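Alpha-L-rhamnosidase (Klebsiella oxytoca, PDB 4XHC) probably hydrolyses terminal alpha-L-rhamnose residues from rhamnosides, as a two-domain glycoside hydrolase of family 78. Local coordinates at residues W356-I359 against D360-A363; T503-E506 against I507-P510; I523-Y526 against C527-W530; F235-P239 against K240-R244. All blocks are in the same frame, centred on the assembly; numbering follows the deposited sequence.

Interaction 1 (W356-I359 against D360-A363); sequences WVFI and DWQA. With RAM (alpha-L-rhamnopyranose), chain C.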
loop_
_atom_site.group_PDB
_atom_site.type_symbol
_atom_site.label_atom_id
_atom_site.label_comp_id
_atom_site.label_asym_id
_atom_site.label_seq_id
_atom_site.Cartn_x
_atom_site.Cartn_y
_atom_site.Cartn_z
ATOM N N TRP A 356 0.392 -29.346 24.251
ATOM C CA TRP A 356 0.423 -28.992 25.668
ATOM C C TRP A 356 1.812 -28.619 26.171
ATOM O O TRP A 356 1.942 -27.991 27.217
ATOM C CB TRP A 356 -0.150 -30.135 26.513
ATOM C CG TRP A 356 0.598 -31.451 26.435
ATOM C CD1 TRP A 356 0.448 -32.421 25.496
ATOM C CD2 TRP A 356 1.578 -31.934 27.359
ATOM N NE1 TRP A 356 1.290 -33.474 25.759
ATOM C CE2 TRP A 356 1.992 -33.205 26.903
ATOM C CE3 TRP A 356 2.144 -31.418 28.535
ATOM C CZ2 TRP A 356 2.950 -33.966 27.579
ATOM C CZ3 TRP A 356 3.101 -32.168 29.204
ATOM C CH2 TRP A 356 3.494 -33.432 28.724
ATOM N N VAL A 357 2.835 -29.012 25.422
ATOM C CA VAL A 357 4.226 -28.702 25.724
ATOM C C VAL A 357 4.966 -28.523 24.385
ATOM O O VAL A 357 4.602 -29.143 23.384
ATOM C CB VAL A 357 4.853 -29.823 26.568
ATOM C CG1 VAL A 357 4.826 -31.153 25.835
ATOM C CG2 VAL A 357 6.274 -29.469 26.989
ATOM N N PHE A 358 5.989 -27.671 24.342
ATOM C CA PHE A 358 6.653 -27.395 23.064
ATOM C C PHE A 358 7.827 -28.322 22.715
ATOM O O PHE A 358 7.723 -29.126 21.798
ATOM C CB PHE A 358 7.105 -25.938 22.948
ATOM C CG PHE A 358 7.907 -25.687 21.711
ATOM C CD1 PHE A 358 7.338 -25.885 20.462
ATOM C CD2 PHE A 358 9.242 -25.326 21.786
ATOM C CE1 PHE A 358 8.073 -25.691 19.312
ATOM C CE2 PHE A 358 9.988 -25.134 20.629
ATOM C CZ PHE A 358 9.400 -25.315 19.392
ATOM N N ILE A 359 8.948 -28.166 23.416
ATOM C CA ILE A 359 10.159 -28.989 23.213
ATOM C C ILE A 359 10.923 -28.746 21.908
ATOM O O ILE A 359 12.109 -28.431 21.958
ATOM C CB ILE A 359 9.875 -30.494 23.335
ATOM C CG1 ILE A 359 9.070 -30.800 24.612
ATOM C CG2 ILE A 359 11.174 -31.283 23.305
ATOM C CD1 ILE A 359 9.740 -30.417 25.913
ATOM N N ASP A 360 10.278 -28.921 20.757
ATOM C CA ASP A 360 10.920 -28.684 19.440
ATOM C C ASP A 360 9.842 -28.579 18.366
ATOM O O ASP A 360 8.691 -28.931 18.600
ATOM C CB ASP A 360 11.887 -29.832 19.106
ATOM C CG ASP A 360 12.783 -29.552 17.878
ATOM O OD1 ASP A 360 12.879 -28.392 17.418
ATOM O OD2 ASP A 360 13.426 -30.509 17.377
ATOM N N TRP A 361 10.199 -28.054 17.202
ATOM C CA TRP A 361 9.296 -28.057 16.037
ATOM C C TRP A 361 9.417 -29.377 15.276
ATOM O O TRP A 361 10.093 -29.470 14.245
ATOM C CB TRP A 361 9.574 -26.868 15.113
ATOM C CG TRP A 361 8.894 -25.630 15.561
ATOM C CD1 TRP A 361 9.479 -24.460 15.934
ATOM C CD2 TRP A 361 7.486 -25.441 15.710
ATOM N NE1 TRP A 361 8.517 -23.542 16.299
ATOM C CE2 TRP A 361 7.284 -24.122 16.171
ATOM C CE3 TRP A 361 6.374 -26.260 15.494
ATOM C CZ2 TRP A 361 6.007 -23.605 16.422
ATOM C CZ3 TRP A 361 5.115 -25.755 15.749
ATOM C CH2 TRP A 361 4.937 -24.439 16.206
ATOM N N GLN A 362 8.765 -30.399 15.817
ATOM C CA GLN A 362 8.862 -31.761 15.300
ATOM C C GLN A 362 7.507 -32.446 15.489
ATOM O O GLN A 362 7.224 -33.017 16.527
ATOM C CB GLN A 362 9.977 -32.498 16.050
ATOM C CG GLN A 362 10.113 -33.981 15.743
ATOM C CD GLN A 362 10.431 -34.261 14.304
ATOM O OE1 GLN A 362 9.546 -34.299 13.463
ATOM N NE2 GLN A 362 11.712 -34.445 14.011
ATOM N N ALA A 363 6.667 -32.361 14.475
ATOM C CA ALA A 363 5.292 -32.840 14.573
ATOM C C ALA A 363 5.161 -34.308 14.996
ATOM O O ALA A 363 4.157 -34.690 15.564
ATOM C CB ALA A 363 4.589 -32.623 13.237
HETATM C C1 RAM C . 7.128 -20.324 17.289
HETATM C C2 RAM C . 8.452 -19.587 17.322
HETATM C C3 RAM C . 8.844 -19.253 18.750
HETATM C C4 RAM C . 8.546 -20.445 19.643
HETATM C C5 RAM C . 7.040 -20.637 19.712
HETATM C C6 RAM C . 6.629 -22.078 19.885
HETATM O O1 RAM C . 6.390 -19.831 16.242
HETATM O O2 RAM C . 9.418 -20.468 16.774
HETATM O O3 RAM C . 10.232 -18.923 18.831
HETATM O O4 RAM C . 9.041 -20.220 20.949
HETATM O O5 RAM C . 6.417 -20.141 18.508
#
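The Phe358 ring lies between the sugar and its own chain: C6 of the rhamnose sits over one face toward the rim, the Asp360 backbone covers the opposite face, and the Trp361 indole stands at the ring edge. With CG anti to its N (chi1 174°), Phe358 lays the ring back over that backbone. It presents its edge to the face of Trp361 in a T-shaped pair, centroid to centroid 4.7 Å from the indole five-membered ring, with the planes at 70°. The closest carbons are Phe358 CZ and Trp361 CD1, 3.6 Å apart. At its own edge, Trp361 NE1 gives an almost straight hydrogen bond (164°) to O2 of the rhamnose at 3.2 Å. The residue types suit the sugar: phenylalanine offers a flat apolar surface to the methyl carbon C6, and tryptophan adds a donor for a hydroxyl.

A tight turn brings the two rings together. Asp360 N bonds to Phe358 O at 2.8 Å, closing a gamma turn around Ile359, and Trp361 centres an inverse gamma turn. Asp360 anchors the loop, its OD1 bonded to Thr465 and its OD2 to the backbone N of Asn464. This loop joins helix 322-340 to helix 368-389 in the six-hairpin catalytic domain; Ile359 rests on Ala370 of the latter helix, while Val357 packs on Phe302 and Asp303 of helix 302-319.

Interaction 2 (T503-E506 against I507-P510); sequences TFWE and IFDP. With RAM (alpha-L-rhamnopyranose), chain C.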
loop_
_atom_site.group_PDB
_atom_site.type_symbol
_atom_site.label_atom_id
_atom_site.label_comp_id
_atom_site.label_asym_id
_atom_site.label_seq_id
_atom_site.Cartn_x
_atom_site.Cartn_y
_atom_site.Cartn_z
ATOM N N THR A 503 22.850 -13.888 10.240
ATOM C CA THR A 503 22.245 -14.152 11.539
ATOM C C THR A 503 21.774 -15.599 11.580
ATOM O O THR A 503 21.489 -16.182 10.539
ATOM C CB THR A 503 21.041 -13.237 11.780
ATOM O OG1 THR A 503 20.133 -13.346 10.688
ATOM C CG2 THR A 503 21.488 -11.805 11.891
ATOM N N PHE A 504 21.688 -16.184 12.773
ATOM C CA PHE A 504 21.289 -17.586 12.881
ATOM C C PHE A 504 19.773 -17.790 12.769
ATOM O O PHE A 504 18.974 -16.931 13.156
ATOM C CB PHE A 504 21.863 -18.238 14.144
ATOM C CG PHE A 504 23.346 -18.453 14.077
ATOM C CD1 PHE A 504 23.917 -19.087 12.984
ATOM C CD2 PHE A 504 24.174 -18.004 15.085
ATOM C CE1 PHE A 504 25.285 -19.273 12.901
ATOM C CE2 PHE A 504 25.543 -18.188 15.009
ATOM C CZ PHE A 504 26.099 -18.824 13.913
ATOM N N TRP A 505 19.400 -18.958 12.252
ATOM C CA TRP A 505 18.040 -19.210 11.787
ATOM C C TRP A 505 17.155 -19.817 12.865
ATOM O O TRP A 505 17.635 -20.523 13.745
ATOM C CB TRP A 505 18.068 -20.144 10.571
ATOM C CG TRP A 505 18.987 -19.696 9.454
ATOM C CD1 TRP A 505 19.468 -18.437 9.233
ATOM C CD2 TRP A 505 19.511 -20.512 8.403
ATOM N NE1 TRP A 505 20.267 -18.426 8.114
ATOM C CE2 TRP A 505 20.311 -19.688 7.589
ATOM C CE3 TRP A 505 19.387 -21.865 8.078
ATOM C CZ2 TRP A 505 20.985 -20.172 6.471
ATOM C CZ3 TRP A 505 20.054 -22.345 6.968
ATOM C CH2 TRP A 505 20.844 -21.503 6.177
ATOM N N GLU A 506 15.857 -19.551 12.770
ATOM C CA GLU A 506 14.867 -20.189 13.629
ATOM C C GLU A 506 14.863 -21.727 13.464
ATOM O O GLU A 506 14.868 -22.467 14.454
ATOM C CB GLU A 506 13.490 -19.641 13.298
ATOM C CG GLU A 506 12.349 -20.200 14.141
ATOM C CD GLU A 506 10.984 -19.852 13.583
ATOM O OE1 GLU A 506 10.923 -19.519 12.377
ATOM O OE2 GLU A 506 9.974 -19.881 14.332
ATOM N N ILE A 507 14.853 -22.180 12.213
ATOM C CA ILE A 507 14.745 -23.597 11.868
ATOM C C ILE A 507 16.002 -24.061 11.129
ATOM O O ILE A 507 16.448 -23.388 10.209
ATOM C CB ILE A 507 13.544 -23.821 10.906
ATOM C CG1 ILE A 507 12.244 -23.235 11.478
ATOM C CG2 ILE A 507 13.380 -25.292 10.559
ATOM C CD1 ILE A 507 11.828 -23.790 12.821
ATOM N N PHE A 508 16.569 -25.204 11.515
ATOM C CA PHE A 508 17.682 -25.802 10.751
ATOM C C PHE A 508 17.914 -27.306 11.014
ATOM O O PHE A 508 18.414 -27.712 12.072
ATOM C CB PHE A 508 18.988 -25.006 10.964
ATOM C CG PHE A 508 20.142 -25.480 10.108
ATOM C CD1 PHE A 508 19.969 -25.745 8.749
ATOM C CD2 PHE A 508 21.404 -25.651 10.659
ATOM C CE1 PHE A 508 21.025 -26.187 7.972
ATOM C CE2 PHE A 508 22.463 -26.095 9.882
ATOM C CZ PHE A 508 22.275 -26.362 8.537
ATOM N N ASP A 509 17.518 -28.120 10.042
ATOM C CA ASP A 509 17.830 -29.550 10.006
ATOM C C ASP A 509 18.803 -29.746 8.838
ATOM O O ASP A 509 18.395 -29.642 7.683
ATOM C CB ASP A 509 16.542 -30.361 9.788
ATOM C CG ASP A 509 16.796 -31.852 9.581
ATOM O OD1 ASP A 509 17.941 -32.325 9.778
ATOM O OD2 ASP A 509 15.824 -32.553 9.218
ATOM N N PRO A 510 20.093 -30.013 9.129
ATOM C CA PRO A 510 21.125 -30.149 8.087
ATOM C C PRO A 510 20.764 -31.101 6.965
ATOM O O PRO A 510 21.105 -30.842 5.824
ATOM C CB PRO A 510 22.324 -30.691 8.856
ATOM C CG PRO A 510 22.151 -30.155 10.235
ATOM C CD PRO A 510 20.675 -30.037 10.482
HETATM C C1 RAM C . 7.128 -20.324 17.289
HETATM C C2 RAM C . 8.452 -19.587 17.322
HETATM C C3 RAM C . 8.844 -19.253 18.750
HETATM C C4 RAM C . 8.546 -20.445 19.643
HETATM C C5 RAM C . 7.040 -20.637 19.712
HETATM C C6 RAM C . 6.629 -22.078 19.885
HETATM O O1 RAM C . 6.390 -19.831 16.242
HETATM O O2 RAM C . 9.418 -20.468 16.774
HETATM O O3 RAM C . 10.232 -18.923 18.831
HETATM O O4 RAM C . 9.041 -20.220 20.949
HETATM O O5 RAM C . 6.417 -20.141 18.508
#
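Glu506 runs alongside Ile507, the two side chains pointing the same way. Its CB lies against the backbone N of Ile507, at 3.1 Å. From there the chain is fully stretched, with CG anti to the backbone N (chi1 -179°), which carries the carboxylate out to the rhamnose. CG lies 3.9 Å from Ile507 CD1, CD is 4.1 Å from the same methyl, and OE1 is 4.0 Å from Ile507 CG1, so the isoleucine lines one flank with hydrocarbon. At the tip, OE2 accepts a hydrogen bond from O2 of the rhamnose at 2.6 Å and another from Tyr518 OH. OE1 turns to protein partners, a salt bridge with Arg241 and a bond from the backbone N of Ser525, which together fix the rotation of the group.

Trp505 sets its six-membered ring edge toward the face of Phe508, the planes at 82° and the centroids 5.4 Å apart. Met496 of helix 482-498 packs against both side chains, a buried apolar setting that suits two large aromatics. Glu506 sits between these two residues in sequence: the pair packs behind it, while the acid itself belongs to the rhamnose-binding pocket of this family 78 enzyme.

Interaction 3 (I523-Y526 against C527-W530); sequences INSY and CHAW. With RAM (alpha-L-rhamnopyranose), chain C.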
loop_
_atom_site.group_PDB
_atom_site.type_symbol
_atom_site.label_atom_id
_atom_site.label_comp_id
_atom_site.label_asym_id
_atom_site.label_seq_id
_atom_site.Cartn_x
_atom_site.Cartn_y
_atom_site.Cartn_z
ATOM N N ILE A 523 8.448 -18.146 5.193
ATOM C CA ILE A 523 7.890 -17.578 6.404
ATOM C C ILE A 523 8.643 -18.024 7.654
ATOM O O ILE A 523 8.318 -17.604 8.752
ATOM C CB ILE A 523 6.378 -17.875 6.494
ATOM C CG1 ILE A 523 5.668 -16.760 7.252
ATOM C CG2 ILE A 523 6.103 -19.225 7.123
ATOM C CD1 ILE A 523 4.194 -16.674 6.936
ATOM N N ASN A 524 9.667 -18.856 7.497
ATOM C CA ASN A 524 10.596 -19.088 8.597
ATOM C C ASN A 524 11.320 -17.779 8.899
ATOM O O ASN A 524 11.444 -16.908 8.032
ATOM C CB ASN A 524 11.639 -20.174 8.263
ATOM C CG ASN A 524 11.037 -21.563 8.116
ATOM O OD1 ASN A 524 9.861 -21.788 8.416
ATOM N ND2 ASN A 524 11.848 -22.509 7.651
ATOM N N SER A 525 11.802 -17.655 10.130
ATOM C CA SER A 525 12.631 -16.518 10.534
ATOM C C SER A 525 14.102 -16.863 10.345
ATOM O O SER A 525 14.524 -17.977 10.648
ATOM C CB SER A 525 12.340 -16.155 11.986
ATOM O OG SER A 525 13.330 -15.288 12.493
ATOM N N TYR A 526 14.874 -15.914 9.825
ATOM C CA TYR A 526 16.307 -16.119 9.559
ATOM C C TYR A 526 17.188 -15.286 10.482
ATOM O O TYR A 526 18.396 -15.168 10.285
ATOM C CB TYR A 526 16.619 -15.860 8.076
ATOM C CG TYR A 526 15.974 -16.909 7.229
ATOM C CD1 TYR A 526 16.592 -18.128 7.014
ATOM C CD2 TYR A 526 14.700 -16.724 6.720
ATOM C CE1 TYR A 526 15.970 -19.126 6.276
ATOM C CE2 TYR A 526 14.079 -17.706 5.970
ATOM C CZ TYR A 526 14.717 -18.904 5.754
ATOM O OH TYR A 526 14.086 -19.870 5.015
ATOM N N CYS A 527 16.563 -14.746 11.520
ATOM C CA CYS A 527 17.276 -14.098 12.610
ATOM C C CYS A 527 16.476 -14.396 13.858
ATOM O O CYS A 527 15.517 -13.685 14.158
ATOM C CB CYS A 527 17.373 -12.591 12.374
ATOM S SG CYS A 527 18.129 -11.679 13.728
ATOM N N HIS A 528 16.842 -15.470 14.556
ATOM C CA HIS A 528 16.076 -15.938 15.705
ATOM C C HIS A 528 17.040 -16.142 16.843
ATOM O O HIS A 528 17.948 -16.963 16.752
ATOM C CB HIS A 528 15.352 -17.250 15.376
ATOM C CG HIS A 528 13.913 -17.264 15.779
ATOM N ND1 HIS A 528 12.957 -16.515 15.134
ATOM C CD2 HIS A 528 13.262 -17.952 16.743
ATOM C CE1 HIS A 528 11.780 -16.729 15.690
ATOM N NE2 HIS A 528 11.936 -17.598 16.669
ATOM N N ALA A 529 16.828 -15.399 17.921
ATOM C CA ALA A 529 17.815 -15.308 18.996
ATOM C C ALA A 529 17.912 -16.558 19.874
ATOM O O ALA A 529 18.872 -16.709 20.624
ATOM C CB ALA A 529 17.558 -14.071 19.847
ATOM N N TRP A 530 16.942 -17.459 19.778
ATOM C CA TRP A 530 17.068 -18.730 20.468
ATOM C C TRP A 530 18.152 -19.586 19.814
ATOM O O TRP A 530 18.512 -20.636 20.338
ATOM C CB TRP A 530 15.709 -19.457 20.589
ATOM C CG TRP A 530 15.162 -20.182 19.388
ATOM C CD1 TRP A 530 15.755 -20.357 18.174
ATOM C CD2 TRP A 530 13.911 -20.882 19.320
ATOM N NE1 TRP A 530 14.940 -21.099 17.342
ATOM C CE2 TRP A 530 13.808 -21.438 18.029
ATOM C CE3 TRP A 530 12.871 -21.092 20.228
ATOM C CZ2 TRP A 530 12.709 -22.182 17.621
ATOM C CZ3 TRP A 530 11.779 -21.827 19.824
ATOM C CH2 TRP A 530 11.705 -22.364 18.530
HETATM C C1 RAM C . 7.128 -20.324 17.289
HETATM C C2 RAM C . 8.452 -19.587 17.322
HETATM C C3 RAM C . 8.844 -19.253 18.750
HETATM C C4 RAM C . 8.546 -20.445 19.643
HETATM C C5 RAM C . 7.040 -20.637 19.712
HETATM C C6 RAM C . 6.629 -22.078 19.885
HETATM O O1 RAM C . 6.390 -19.831 16.242
HETATM O O2 RAM C . 9.418 -20.468 16.774
HETATM O O3 RAM C . 10.232 -18.923 18.831
HETATM O O4 RAM C . 9.041 -20.220 20.949
HETATM O O5 RAM C . 6.417 -20.141 18.508
#
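Ser525 OG is shared by two groups of the following residues. It makes a 2.9 Å hydrogen bond with His528 ND1, with the direction of the proton left open, and it receives a weak bond from Cys527 N at 3.4 Å, the pattern of a loosely held ST turn. A serine hydroxyl is short enough for this turn; with OG anti to the backbone N (chi1 166°), it comes up at the edge of the imidazole, near the ring plane. The far nitrogen of the same ring, His528 NE2, donates to O3 of the rhamnose at 3.1 Å with an angle of 161°. Gripped through both nitrogens, the imidazole is held against rotation, and Ser525 acts as a second-shell residue that positions it.

Trp530 gives the sugar a broad wall. One indole face receives O3, 3.4 Å above the plane and toward the rim, as well as the His528 ring carbon CD2; Trp530 CZ3 also approaches the rhamnose O4 to 3.4 Å. Its NE1 is tied to the backbone O of Glu506, and Tyr467 stacks on its ring. Aromatic walls and side chains bonded to hydroxyls are common in carbohydrate sites; here Trp530 and His528 line the rhamnose pocket around O3.

Interaction 4 (F235-P239 against K240-R244); sequences FEDGP and KRDRR. With RAM (alpha-L-rhamnopyranose), chain C.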
loop_
_atom_site.group_PDB
_atom_site.type_symbol
_atom_site.label_atom_id
_atom_site.label_comp_id
_atom_site.label_asym_id
_atom_site.label_seq_id
_atom_site.Cartn_x
_atom_site.Cartn_y
_atom_site.Cartn_z
ATOM N N PHE A 235 12.657 -8.631 24.355
ATOM C CA PHE A 235 13.437 -9.653 23.652
ATOM C C PHE A 235 12.541 -10.337 22.618
ATOM O O PHE A 235 11.836 -11.291 22.943
ATOM C CB PHE A 235 13.957 -10.718 24.633
ATOM C CG PHE A 235 15.094 -10.266 25.502
ATOM C CD1 PHE A 235 16.392 -10.276 25.028
ATOM C CD2 PHE A 235 14.872 -9.876 26.807
ATOM C CE1 PHE A 235 17.448 -9.889 25.832
ATOM C CE2 PHE A 235 15.922 -9.475 27.620
ATOM C CZ PHE A 235 17.213 -9.486 27.132
ATOM N N GLU A 236 12.549 -9.860 21.378
ATOM C CA GLU A 236 11.696 -10.449 20.343
ATOM C C GLU A 236 12.263 -11.797 19.900
ATOM O O GLU A 236 13.474 -11.971 19.885
ATOM C CB GLU A 236 11.583 -9.519 19.145
ATOM C CG GLU A 236 10.935 -8.177 19.462
ATOM C CD GLU A 236 10.682 -7.321 18.223
ATOM O OE1 GLU A 236 10.864 -7.823 17.085
ATOM O OE2 GLU A 236 10.289 -6.143 18.387
ATOM N N ASP A 237 11.401 -12.758 19.572
ATOM C CA ASP A 237 11.882 -14.061 19.108
ATOM C C ASP A 237 12.534 -13.953 17.739
ATOM O O ASP A 237 13.601 -14.525 17.515
ATOM C CB ASP A 237 10.776 -15.140 19.135
ATOM C CG ASP A 237 9.599 -14.837 18.214
ATOM O OD1 ASP A 237 9.277 -13.658 17.981
ATOM O OD2 ASP A 237 8.973 -15.801 17.739
ATOM N N GLY A 238 11.880 -13.220 16.834
ATOM C CA GLY A 238 12.397 -12.928 15.487
ATOM C C GLY A 238 11.879 -11.572 14.992
ATOM O O GLY A 238 10.687 -11.298 15.096
ATOM N N PRO A 239 12.768 -10.708 14.464
ATOM C CA PRO A 239 12.319 -9.365 14.106
ATOM C C PRO A 239 11.402 -9.279 12.888
ATOM O O PRO A 239 10.658 -8.303 12.766
ATOM C CB PRO A 239 13.630 -8.614 13.833
ATOM C CG PRO A 239 14.706 -9.430 14.463
ATOM C CD PRO A 239 14.232 -10.836 14.334
ATOM N N LYS A 240 11.469 -10.251 11.982
ATOM C CA LYS A 240 10.508 -10.319 10.879
ATOM C C LYS A 240 9.197 -10.875 11.399
ATOM O O LYS A 240 8.120 -10.331 11.163
ATOM C CB LYS A 240 11.006 -11.229 9.758
ATOM C CG LYS A 240 9.960 -11.444 8.667
ATOM C CD LYS A 240 10.512 -12.163 7.449
ATOM C CE LYS A 240 10.344 -13.659 7.571
ATOM N NZ LYS A 240 11.259 -14.366 6.640
ATOM N N ARG A 241 9.324 -11.989 12.098
ATOM C CA ARG A 241 8.203 -12.724 12.632
ATOM C C ARG A 241 8.748 -13.539 13.825
ATOM O O ARG A 241 9.786 -14.178 13.659
ATOM C CB ARG A 241 7.693 -13.637 11.527
ATOM C CG ARG A 241 6.529 -14.489 11.949
ATOM C CD ARG A 241 6.420 -15.775 11.161
ATOM N NE ARG A 241 7.557 -16.652 11.349
ATOM C CZ ARG A 241 7.839 -17.301 12.463
ATOM N NH1 ARG A 241 7.113 -17.161 13.555
ATOM N NH2 ARG A 241 8.889 -18.082 12.488
ATOM N N ASP A 242 8.110 -13.568 15.004
ATOM C CA ASP A 242 6.786 -13.009 15.310
ATOM C C ASP A 242 6.845 -11.630 15.952
ATOM O O ASP A 242 5.805 -11.113 16.361
ATOM C CB ASP A 242 6.061 -13.878 16.353
ATOM C CG ASP A 242 5.978 -15.335 15.973
ATOM O OD1 ASP A 242 5.235 -15.664 15.026
ATOM O OD2 ASP A 242 6.630 -16.162 16.651
ATOM N N ARG A 243 8.040 -11.061 16.093
ATOM C CA ARG A 243 8.228 -9.756 16.760
ATOM C C ARG A 243 7.674 -9.721 18.180
ATOM O O ARG A 243 7.103 -8.719 18.598
ATOM C CB ARG A 243 7.569 -8.632 15.963
ATOM C CG ARG A 243 7.795 -8.731 14.476
ATOM C CD ARG A 243 7.184 -7.554 13.752
ATOM N NE ARG A 243 7.462 -7.634 12.321
ATOM C CZ ARG A 243 7.428 -6.602 11.491
ATOM N NH1 ARG A 243 7.110 -5.399 11.940
ATOM N NH2 ARG A 243 7.729 -6.770 10.210
ATOM N N ARG A 244 7.870 -10.806 18.922
ATOM C CA ARG A 244 7.127 -11.017 20.146
ATOM C C ARG A 244 7.932 -11.742 21.207
ATOM O O ARG A 244 8.769 -12.595 20.903
ATOM C CB ARG A 244 5.884 -11.836 19.807
ATOM C CG ARG A 244 4.838 -11.830 20.890
ATOM C CD ARG A 244 3.434 -11.968 20.329
ATOM N NE ARG A 244 3.033 -13.352 20.085
ATOM C CZ ARG A 244 2.659 -13.849 18.911
ATOM N NH1 ARG A 244 2.635 -13.095 17.809
ATOM N NH2 ARG A 244 2.307 -15.121 18.833
HETATM C C1 RAM C . 7.128 -20.324 17.289
HETATM C C2 RAM C . 8.452 -19.587 17.322
HETATM C C3 RAM C . 8.844 -19.253 18.750
HETATM C C4 RAM C . 8.546 -20.445 19.643
HETATM C C5 RAM C . 7.040 -20.637 19.712
HETATM C C6 RAM C . 6.629 -22.078 19.885
HETATM O O1 RAM C . 6.390 -19.831 16.242
HETATM O O2 RAM C . 9.418 -20.468 16.774
HETATM O O3 RAM C . 10.232 -18.923 18.831
HETATM O O4 RAM C . 9.041 -20.220 20.949
HETATM O O5 RAM C . 6.417 -20.141 18.508
#
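One wall of the rhamnose pocket is a tightly folded loop in which Asp237 OD2 and Asp242 OD2 lie 2.6 Å apart, their carboxylate planes at 14°. Backbone bonds clamp the two limbs: Asp237 N to Arg244 O at 3.0 Å, and Arg243 N to Gly238 O at 2.8 Å. Asp237 CG stands between N and the carbonyl carbon (chi1 62°), and this short side chain keeps OD1 close enough to its own loop to accept from Asp242 N at 3.2 Å, on the syn side but tilted well out of the carboxylate plane, and weakly from Arg244 N. The peptide before Asp242 is cis, and Gly238, lacking a side chain, lets its CA approach Arg241 O to 3.4 Å.

The loop links helix 214-230 to strand 245-246 in the catalytic domain. Arg241 NH1 forms a salt bridge with Asp242 OD1 at 2.8 Å, the oxygen near the guanidinium plane while NH1 comes in from above the carboxylate, and NH2 pairs with Glu506; a long arginine can serve both acids. Further along, Arg243 NE donates to Lys240 O at 3.0 Å along a straight path (179°). Glu236 lies beside Arg243 but pairs with Arg170.

How the interactions relate
From the N terminus the order is interaction 4, then 1, 2 and 3. Each closes only a short local turn, and the four follow in series without nesting or crossing. Interaction 4 follows helix 214-230, interaction 1 precedes helix 368-389, and interactions 2 and 3 share the loop between helices 482-498 and 534-540, their centres about 7 Å apart. Backbone and side-chain bonds join these last two, as from His528 to Phe504. Lys240 and Arg241 tie interaction 4 to 523-526. Interaction 1 reaches the others through packing of Trp361 on Ile507 and of Phe358 on Trp530. Parts of the catalytic domain far apart in sequence thus converge on one rhamnose.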